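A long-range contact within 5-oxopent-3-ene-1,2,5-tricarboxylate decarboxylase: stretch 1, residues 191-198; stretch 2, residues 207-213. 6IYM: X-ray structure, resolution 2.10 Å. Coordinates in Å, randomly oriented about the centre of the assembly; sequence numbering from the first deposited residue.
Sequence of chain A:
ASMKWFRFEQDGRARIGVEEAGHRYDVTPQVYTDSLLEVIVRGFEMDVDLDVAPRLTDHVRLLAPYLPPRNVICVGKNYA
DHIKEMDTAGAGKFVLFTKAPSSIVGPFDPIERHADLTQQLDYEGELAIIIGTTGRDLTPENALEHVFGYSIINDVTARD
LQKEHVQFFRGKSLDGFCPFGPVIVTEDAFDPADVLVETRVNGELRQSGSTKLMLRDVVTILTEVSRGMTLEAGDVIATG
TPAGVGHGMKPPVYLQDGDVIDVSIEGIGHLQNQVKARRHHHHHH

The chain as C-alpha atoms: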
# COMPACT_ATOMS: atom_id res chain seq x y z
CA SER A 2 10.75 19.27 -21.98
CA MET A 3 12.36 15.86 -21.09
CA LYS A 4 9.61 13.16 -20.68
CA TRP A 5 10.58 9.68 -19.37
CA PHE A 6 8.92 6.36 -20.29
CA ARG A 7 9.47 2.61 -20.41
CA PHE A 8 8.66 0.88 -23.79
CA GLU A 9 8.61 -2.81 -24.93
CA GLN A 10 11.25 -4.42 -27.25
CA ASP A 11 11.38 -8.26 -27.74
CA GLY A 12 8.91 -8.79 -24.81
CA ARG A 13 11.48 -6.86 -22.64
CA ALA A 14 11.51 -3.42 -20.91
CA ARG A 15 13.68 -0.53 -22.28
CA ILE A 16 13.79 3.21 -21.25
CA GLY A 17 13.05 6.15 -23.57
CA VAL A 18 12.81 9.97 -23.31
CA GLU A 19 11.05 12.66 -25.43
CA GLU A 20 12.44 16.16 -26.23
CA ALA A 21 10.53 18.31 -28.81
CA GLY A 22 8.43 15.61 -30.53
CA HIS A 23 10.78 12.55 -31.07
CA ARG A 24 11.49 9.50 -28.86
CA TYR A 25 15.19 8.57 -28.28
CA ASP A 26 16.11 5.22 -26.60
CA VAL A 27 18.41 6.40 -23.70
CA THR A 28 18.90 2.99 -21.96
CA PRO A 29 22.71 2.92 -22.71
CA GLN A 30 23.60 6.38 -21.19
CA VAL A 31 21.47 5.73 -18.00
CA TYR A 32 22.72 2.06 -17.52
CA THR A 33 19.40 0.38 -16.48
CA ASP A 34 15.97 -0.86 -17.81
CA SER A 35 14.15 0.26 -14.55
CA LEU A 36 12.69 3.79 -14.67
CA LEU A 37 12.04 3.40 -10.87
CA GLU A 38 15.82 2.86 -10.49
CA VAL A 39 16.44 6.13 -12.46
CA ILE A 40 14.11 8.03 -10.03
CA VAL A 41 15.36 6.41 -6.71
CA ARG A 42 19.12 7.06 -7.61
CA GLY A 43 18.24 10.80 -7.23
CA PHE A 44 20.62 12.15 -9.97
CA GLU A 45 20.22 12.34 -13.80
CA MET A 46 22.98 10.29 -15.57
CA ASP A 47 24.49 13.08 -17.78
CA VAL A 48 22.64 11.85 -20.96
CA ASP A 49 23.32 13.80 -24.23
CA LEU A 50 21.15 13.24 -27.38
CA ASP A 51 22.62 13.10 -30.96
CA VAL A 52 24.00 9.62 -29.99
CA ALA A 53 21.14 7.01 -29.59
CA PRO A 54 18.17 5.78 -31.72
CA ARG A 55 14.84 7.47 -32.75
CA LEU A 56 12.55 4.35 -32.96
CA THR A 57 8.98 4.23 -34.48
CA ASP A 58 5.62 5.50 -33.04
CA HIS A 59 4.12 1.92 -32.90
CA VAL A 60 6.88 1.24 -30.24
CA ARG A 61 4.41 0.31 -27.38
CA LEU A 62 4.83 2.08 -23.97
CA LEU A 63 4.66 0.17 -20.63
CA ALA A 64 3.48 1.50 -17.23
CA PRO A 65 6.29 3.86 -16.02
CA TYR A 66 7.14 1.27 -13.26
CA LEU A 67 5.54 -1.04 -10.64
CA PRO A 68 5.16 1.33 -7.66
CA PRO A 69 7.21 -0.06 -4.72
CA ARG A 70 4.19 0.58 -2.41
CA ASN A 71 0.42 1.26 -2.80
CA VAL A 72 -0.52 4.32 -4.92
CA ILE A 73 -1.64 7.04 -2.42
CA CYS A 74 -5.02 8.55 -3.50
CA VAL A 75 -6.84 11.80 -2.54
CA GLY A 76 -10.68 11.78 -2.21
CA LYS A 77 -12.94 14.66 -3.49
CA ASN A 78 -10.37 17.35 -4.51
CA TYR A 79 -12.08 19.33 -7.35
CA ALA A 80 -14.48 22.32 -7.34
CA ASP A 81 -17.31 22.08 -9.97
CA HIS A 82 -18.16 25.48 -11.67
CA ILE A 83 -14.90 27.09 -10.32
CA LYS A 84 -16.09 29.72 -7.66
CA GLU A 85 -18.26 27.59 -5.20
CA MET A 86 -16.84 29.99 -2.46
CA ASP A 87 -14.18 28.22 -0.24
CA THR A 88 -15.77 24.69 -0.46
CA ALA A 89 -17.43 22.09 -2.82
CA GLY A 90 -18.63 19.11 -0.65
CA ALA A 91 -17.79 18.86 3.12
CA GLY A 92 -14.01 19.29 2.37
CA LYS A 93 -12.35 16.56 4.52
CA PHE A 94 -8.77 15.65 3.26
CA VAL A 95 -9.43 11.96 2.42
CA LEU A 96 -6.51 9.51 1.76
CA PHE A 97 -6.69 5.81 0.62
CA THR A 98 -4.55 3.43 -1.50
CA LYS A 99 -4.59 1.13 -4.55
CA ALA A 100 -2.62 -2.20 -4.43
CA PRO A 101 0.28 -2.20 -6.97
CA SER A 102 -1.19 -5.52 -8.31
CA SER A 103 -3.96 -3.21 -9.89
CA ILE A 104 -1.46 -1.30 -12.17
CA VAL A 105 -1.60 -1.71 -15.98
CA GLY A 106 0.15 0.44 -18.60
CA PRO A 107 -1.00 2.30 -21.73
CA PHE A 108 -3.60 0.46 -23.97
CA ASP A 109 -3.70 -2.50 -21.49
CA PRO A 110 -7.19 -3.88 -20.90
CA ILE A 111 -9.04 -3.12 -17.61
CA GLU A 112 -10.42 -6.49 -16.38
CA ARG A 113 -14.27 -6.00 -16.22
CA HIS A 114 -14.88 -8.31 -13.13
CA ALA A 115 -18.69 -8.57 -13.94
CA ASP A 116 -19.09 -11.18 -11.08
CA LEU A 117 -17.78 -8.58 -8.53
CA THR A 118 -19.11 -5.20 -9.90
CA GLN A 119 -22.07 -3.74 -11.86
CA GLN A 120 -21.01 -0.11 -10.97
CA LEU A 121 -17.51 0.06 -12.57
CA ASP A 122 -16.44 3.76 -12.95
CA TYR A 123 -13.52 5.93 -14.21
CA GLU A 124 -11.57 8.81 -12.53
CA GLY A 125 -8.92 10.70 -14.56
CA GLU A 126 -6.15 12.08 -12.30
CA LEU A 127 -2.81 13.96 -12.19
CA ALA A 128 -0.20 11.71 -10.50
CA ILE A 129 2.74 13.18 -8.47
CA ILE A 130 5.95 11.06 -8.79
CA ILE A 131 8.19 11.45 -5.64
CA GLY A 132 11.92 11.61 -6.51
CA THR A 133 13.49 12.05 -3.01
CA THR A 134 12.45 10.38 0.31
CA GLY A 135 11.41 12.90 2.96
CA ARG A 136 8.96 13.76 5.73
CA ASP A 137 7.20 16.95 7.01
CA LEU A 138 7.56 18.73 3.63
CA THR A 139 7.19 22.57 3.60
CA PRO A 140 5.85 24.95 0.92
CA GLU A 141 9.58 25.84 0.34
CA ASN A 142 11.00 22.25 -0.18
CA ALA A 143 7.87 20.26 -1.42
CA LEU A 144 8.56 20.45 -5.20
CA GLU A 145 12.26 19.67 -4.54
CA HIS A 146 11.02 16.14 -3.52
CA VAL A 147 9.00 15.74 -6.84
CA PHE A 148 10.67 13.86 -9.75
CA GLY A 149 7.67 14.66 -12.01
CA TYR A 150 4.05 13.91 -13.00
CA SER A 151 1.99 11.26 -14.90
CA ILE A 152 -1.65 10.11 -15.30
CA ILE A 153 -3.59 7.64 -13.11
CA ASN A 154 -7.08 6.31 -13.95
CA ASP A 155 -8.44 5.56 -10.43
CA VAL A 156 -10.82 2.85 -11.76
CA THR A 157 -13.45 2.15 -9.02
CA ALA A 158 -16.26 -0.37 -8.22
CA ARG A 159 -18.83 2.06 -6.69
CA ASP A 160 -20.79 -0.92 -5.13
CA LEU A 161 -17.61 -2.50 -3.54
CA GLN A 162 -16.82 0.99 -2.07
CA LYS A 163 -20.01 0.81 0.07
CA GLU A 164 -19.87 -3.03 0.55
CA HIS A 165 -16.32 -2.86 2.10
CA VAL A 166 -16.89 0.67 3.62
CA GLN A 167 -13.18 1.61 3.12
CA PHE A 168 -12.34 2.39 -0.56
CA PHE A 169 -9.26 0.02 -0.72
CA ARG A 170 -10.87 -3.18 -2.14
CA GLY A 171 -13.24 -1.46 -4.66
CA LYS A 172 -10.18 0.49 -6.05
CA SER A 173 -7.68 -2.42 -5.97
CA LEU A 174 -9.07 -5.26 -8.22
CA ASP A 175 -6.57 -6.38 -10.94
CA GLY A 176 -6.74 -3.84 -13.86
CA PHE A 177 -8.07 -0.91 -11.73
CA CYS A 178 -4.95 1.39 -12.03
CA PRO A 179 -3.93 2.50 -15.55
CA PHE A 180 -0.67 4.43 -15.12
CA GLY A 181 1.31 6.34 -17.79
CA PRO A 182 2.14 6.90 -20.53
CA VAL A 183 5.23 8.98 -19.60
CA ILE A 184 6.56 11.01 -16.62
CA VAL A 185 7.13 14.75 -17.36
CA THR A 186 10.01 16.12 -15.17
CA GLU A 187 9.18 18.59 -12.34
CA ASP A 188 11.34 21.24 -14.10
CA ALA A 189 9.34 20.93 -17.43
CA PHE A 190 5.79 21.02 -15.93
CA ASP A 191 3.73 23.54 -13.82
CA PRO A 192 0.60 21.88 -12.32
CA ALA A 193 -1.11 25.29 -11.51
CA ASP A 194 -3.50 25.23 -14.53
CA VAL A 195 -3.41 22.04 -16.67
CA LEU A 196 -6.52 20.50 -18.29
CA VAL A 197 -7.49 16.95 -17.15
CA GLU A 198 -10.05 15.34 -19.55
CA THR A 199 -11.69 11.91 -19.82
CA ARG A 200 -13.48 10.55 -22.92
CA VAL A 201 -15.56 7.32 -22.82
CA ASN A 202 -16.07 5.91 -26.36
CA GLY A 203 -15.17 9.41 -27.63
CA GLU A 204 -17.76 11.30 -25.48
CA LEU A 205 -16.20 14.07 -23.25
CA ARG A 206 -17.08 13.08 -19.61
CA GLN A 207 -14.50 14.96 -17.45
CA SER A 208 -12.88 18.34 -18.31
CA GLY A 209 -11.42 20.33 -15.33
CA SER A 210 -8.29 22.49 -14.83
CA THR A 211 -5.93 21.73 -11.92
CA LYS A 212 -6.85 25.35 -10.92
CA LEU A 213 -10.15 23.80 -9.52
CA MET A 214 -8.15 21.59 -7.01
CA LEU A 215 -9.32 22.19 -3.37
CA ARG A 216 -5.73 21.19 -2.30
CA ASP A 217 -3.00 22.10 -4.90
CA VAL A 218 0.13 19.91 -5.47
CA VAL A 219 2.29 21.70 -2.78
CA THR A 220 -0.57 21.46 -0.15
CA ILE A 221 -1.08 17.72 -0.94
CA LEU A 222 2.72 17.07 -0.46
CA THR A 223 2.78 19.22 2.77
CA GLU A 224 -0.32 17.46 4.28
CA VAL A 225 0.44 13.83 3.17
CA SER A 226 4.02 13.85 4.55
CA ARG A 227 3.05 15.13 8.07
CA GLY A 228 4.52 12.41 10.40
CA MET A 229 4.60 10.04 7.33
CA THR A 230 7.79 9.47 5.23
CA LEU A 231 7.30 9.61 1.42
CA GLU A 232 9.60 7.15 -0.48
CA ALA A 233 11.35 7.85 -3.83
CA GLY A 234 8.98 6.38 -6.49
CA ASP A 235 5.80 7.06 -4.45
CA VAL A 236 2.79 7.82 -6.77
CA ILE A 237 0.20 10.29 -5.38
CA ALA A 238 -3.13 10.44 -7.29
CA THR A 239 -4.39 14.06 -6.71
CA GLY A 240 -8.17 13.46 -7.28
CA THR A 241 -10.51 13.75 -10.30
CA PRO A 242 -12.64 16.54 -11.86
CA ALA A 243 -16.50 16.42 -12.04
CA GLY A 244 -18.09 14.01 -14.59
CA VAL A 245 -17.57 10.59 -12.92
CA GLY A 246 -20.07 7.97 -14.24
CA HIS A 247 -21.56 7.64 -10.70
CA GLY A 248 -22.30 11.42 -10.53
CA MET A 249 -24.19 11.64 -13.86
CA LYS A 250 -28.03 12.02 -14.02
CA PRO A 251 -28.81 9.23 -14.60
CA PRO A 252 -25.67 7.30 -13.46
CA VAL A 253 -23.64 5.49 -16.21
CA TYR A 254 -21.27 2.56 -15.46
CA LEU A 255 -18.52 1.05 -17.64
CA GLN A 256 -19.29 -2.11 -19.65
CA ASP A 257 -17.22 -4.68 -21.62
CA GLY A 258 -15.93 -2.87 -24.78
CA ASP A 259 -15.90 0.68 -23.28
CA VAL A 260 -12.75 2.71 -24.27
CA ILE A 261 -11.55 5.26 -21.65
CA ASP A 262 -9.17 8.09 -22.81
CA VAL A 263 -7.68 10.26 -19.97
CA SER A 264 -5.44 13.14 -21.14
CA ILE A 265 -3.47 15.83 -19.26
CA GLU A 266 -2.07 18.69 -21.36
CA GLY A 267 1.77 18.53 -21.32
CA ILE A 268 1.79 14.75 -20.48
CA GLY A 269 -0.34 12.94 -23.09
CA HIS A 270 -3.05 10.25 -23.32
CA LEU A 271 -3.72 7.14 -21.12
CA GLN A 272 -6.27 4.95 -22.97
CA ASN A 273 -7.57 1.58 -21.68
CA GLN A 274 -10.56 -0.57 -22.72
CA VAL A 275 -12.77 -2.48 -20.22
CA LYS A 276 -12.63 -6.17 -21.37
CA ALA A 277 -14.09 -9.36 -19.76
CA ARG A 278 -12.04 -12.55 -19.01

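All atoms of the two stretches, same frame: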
# COMPACT_ATOMS: atom_id res chain seq x y z
N ASP A 191 4.41 22.77 -14.91
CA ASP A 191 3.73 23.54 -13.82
C ASP A 191 2.32 22.98 -13.68
O ASP A 191 1.53 23.04 -14.62
CB ASP A 191 3.74 25.05 -14.11
CG ASP A 191 3.20 25.96 -13.01
OD1 ASP A 191 2.45 25.47 -12.13
OD2 ASP A 191 3.52 27.16 -13.04
N PRO A 192 1.96 22.38 -12.54
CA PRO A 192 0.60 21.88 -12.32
C PRO A 192 -0.48 22.90 -11.91
O PRO A 192 -1.60 22.46 -11.58
CB PRO A 192 0.85 20.88 -11.18
CG PRO A 192 1.94 21.51 -10.37
CD PRO A 192 2.87 22.08 -11.41
N ALA A 193 -0.17 24.21 -11.93
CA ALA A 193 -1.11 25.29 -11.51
C ALA A 193 -2.42 25.24 -12.31
O ALA A 193 -3.51 25.41 -11.70
CB ALA A 193 -0.47 26.65 -11.70
N ASP A 194 -2.33 25.03 -13.62
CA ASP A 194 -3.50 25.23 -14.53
C ASP A 194 -3.35 24.34 -15.77
O ASP A 194 -3.13 24.88 -16.89
CB ASP A 194 -3.67 26.71 -14.88
CG ASP A 194 -4.86 27.08 -15.76
OD1 ASP A 194 -5.77 26.24 -15.94
OD2 ASP A 194 -4.85 28.20 -16.30
N VAL A 195 -3.45 23.03 -15.56
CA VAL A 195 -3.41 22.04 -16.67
C VAL A 195 -4.79 21.39 -16.74
O VAL A 195 -5.43 21.19 -15.68
CB VAL A 195 -2.26 21.03 -16.54
CG1 VAL A 195 -0.92 21.75 -16.38
CG2 VAL A 195 -2.47 20.04 -15.42
N LEU A 196 -5.19 21.06 -17.96
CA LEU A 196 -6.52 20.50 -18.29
C LEU A 196 -6.44 18.97 -18.18
O LEU A 196 -5.56 18.38 -18.83
CB LEU A 196 -6.93 20.95 -19.69
CG LEU A 196 -8.36 20.59 -20.07
CD1 LEU A 196 -9.35 21.16 -19.08
CD2 LEU A 196 -8.66 21.08 -21.48
N VAL A 197 -7.29 18.41 -17.32
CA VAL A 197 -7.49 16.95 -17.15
C VAL A 197 -8.83 16.60 -17.82
O VAL A 197 -9.88 17.06 -17.35
CB VAL A 197 -7.45 16.53 -15.67
CG1 VAL A 197 -7.64 15.02 -15.50
CG2 VAL A 197 -6.15 16.97 -14.97
N GLU A 198 -8.81 15.76 -18.85
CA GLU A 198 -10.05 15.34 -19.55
C GLU A 198 -10.12 13.81 -19.61
O GLU A 198 -9.06 13.12 -19.77
CB GLU A 198 -10.14 15.87 -20.98
CG GLU A 198 -9.94 17.36 -21.13
CD GLU A 198 -10.49 17.90 -22.46
OE1 GLU A 198 -11.35 18.82 -22.44
OE2 GLU A 198 -10.08 17.37 -23.50
N GLN A 207 -15.19 14.15 -18.48
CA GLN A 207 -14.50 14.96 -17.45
C GLN A 207 -13.65 15.99 -18.18
O GLN A 207 -12.96 15.57 -19.12
CB GLN A 207 -13.53 14.13 -16.58
CG GLN A 207 -14.19 13.09 -15.72
CD GLN A 207 -13.21 12.43 -14.78
OE1 GLN A 207 -12.44 11.57 -15.18
NE2 GLN A 207 -13.16 12.91 -13.55
N SER A 208 -13.66 17.23 -17.72
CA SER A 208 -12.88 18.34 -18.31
C SER A 208 -12.68 19.48 -17.29
O SER A 208 -13.48 20.44 -17.29
CB SER A 208 -13.58 18.81 -19.55
OG SER A 208 -12.71 19.63 -20.31
N GLY A 209 -11.63 19.41 -16.47
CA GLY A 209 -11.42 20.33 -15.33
C GLY A 209 -9.96 20.71 -15.28
O GLY A 209 -9.11 19.83 -15.57
N SER A 210 -9.68 21.99 -15.06
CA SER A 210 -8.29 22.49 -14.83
C SER A 210 -7.83 22.09 -13.43
O SER A 210 -8.64 22.05 -12.54
CB SER A 210 -8.14 23.96 -14.97
OG SER A 210 -6.78 24.31 -14.73
N THR A 211 -6.53 21.91 -13.26
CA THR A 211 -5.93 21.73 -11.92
C THR A 211 -6.10 23.00 -11.09
O THR A 211 -5.88 22.91 -9.87
CB THR A 211 -4.47 21.30 -12.04
OG1 THR A 211 -3.82 22.22 -12.92
CG2 THR A 211 -4.36 19.88 -12.54
N LYS A 212 -6.52 24.11 -11.70
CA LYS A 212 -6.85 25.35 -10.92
C LYS A 212 -8.09 25.10 -10.05
O LYS A 212 -8.24 25.82 -9.05
CB LYS A 212 -7.02 26.57 -11.85
CG LYS A 212 -8.44 26.93 -12.27
CD LYS A 212 -8.49 27.92 -13.43
CE LYS A 212 -7.92 29.28 -13.08
NZ LYS A 212 -6.99 29.77 -14.13
N LEU A 213 -8.94 24.11 -10.34
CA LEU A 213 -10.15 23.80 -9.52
C LEU A 213 -9.83 22.93 -8.30
O LEU A 213 -10.77 22.67 -7.52
CB LEU A 213 -11.18 23.06 -10.36
CG LEU A 213 -11.73 23.79 -11.59
CD1 LEU A 213 -12.82 22.94 -12.24
CD2 LEU A 213 -12.26 25.16 -11.21
O HOH W 1 -3.43 23.72 -9.24

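The shortest polar contact between the two stretches is the hydrogen bond from Ser210 OG to Asp194 OD1, at 2.5 Å, a very short separation. Ser210 OG also accepts a hydrogen bond from Lys212 N at 3.0 Å with a nearly linear N-H...O angle of 175°, so Ser210, with chi1 at 180°, joins the carboxylate to the backbone of its own stretch. The other carboxylate oxygen faces the lysine: Asp194 OD2 and Lys212 NZ form a salt bridge at 3.4 Å, whose hydrogen bond is weak. Although the CA-to-CB bond of Asp194 points away from the other stretch overall, its t rotamer brings the carboxylate within reach of both partners.

Thr211 is the most heavily covered residue of the contact, with 84 Å² masked by the other stretch, and its hydroxyl acts in both senses. Thr211 OG1 donates to Pro192 O at 2.6 Å and accepts from Val195 N at 2.8 Å, the latter at an angle of 176°. The p rotamer (chi1 51°) and a CA-to-CB bond directed toward stretch 1 place the oxygen between these two backbone groups, satisfying both where no strand pairing does so. The proximity of Asp194 N to Thr211 OG1, 3.3 Å, is not a further hydrogen bond, because the angle is poor. Next to this site, Thr211 N donates to Val195 O at 2.8 Å and 151°.

From here the backbones run as an antiparallel pair, their strand axes inclined at 166° and approaching to 4.6 Å. Val197 and Gly209 form the hydrogen-bonded pair: Val197 N reaches Gly209 O at 2.9 Å and 167°, and Gly209 N reaches Val197 O at 3.1 Å and 165°. The flanking pairs, Leu196 with Ser210 and Glu198 with Ser208, are non-hydrogen-bonded, and their CA atoms lie closer, at 4.4 and 4.3 Å, against 5.5 Å for the CA atoms of Val197 and Gly209. CA-H...O contacts supplement the pairing; the shortest joins Glu198 CA to Gln207 O at 3.0 Å.

On the sheet face that carries Leu196, Glu198, Ser208 and Ser210, Ser208 OG donates to Glu198 OE1 at 2.7 Å. This short hydroxyl side chain meets the longer acid directly across a closely spaced pair. Leu196 lies on the same face, with its CD1 3.8 Å from Gly209 O, so its aliphatic end covers the neighbouring backbone.

The apolar packing centres on the methyl group of Thr211. Thr211 CG2 lies 3.4 Å from Val195 CG2 and 4.2 Å from Val197 CG2, and all three residues are buried; threonine thus offers a hydroxyl to the backbone and a methyl to the valines. At the loop end, the O atom of water 1 lies 3.0 Å from Ala193 O and 2.7 Å from Thr211 O, in hydrogen-bonding geometry with each, and so links the stretches. Altogether 539 Å² is buried, both sides summed.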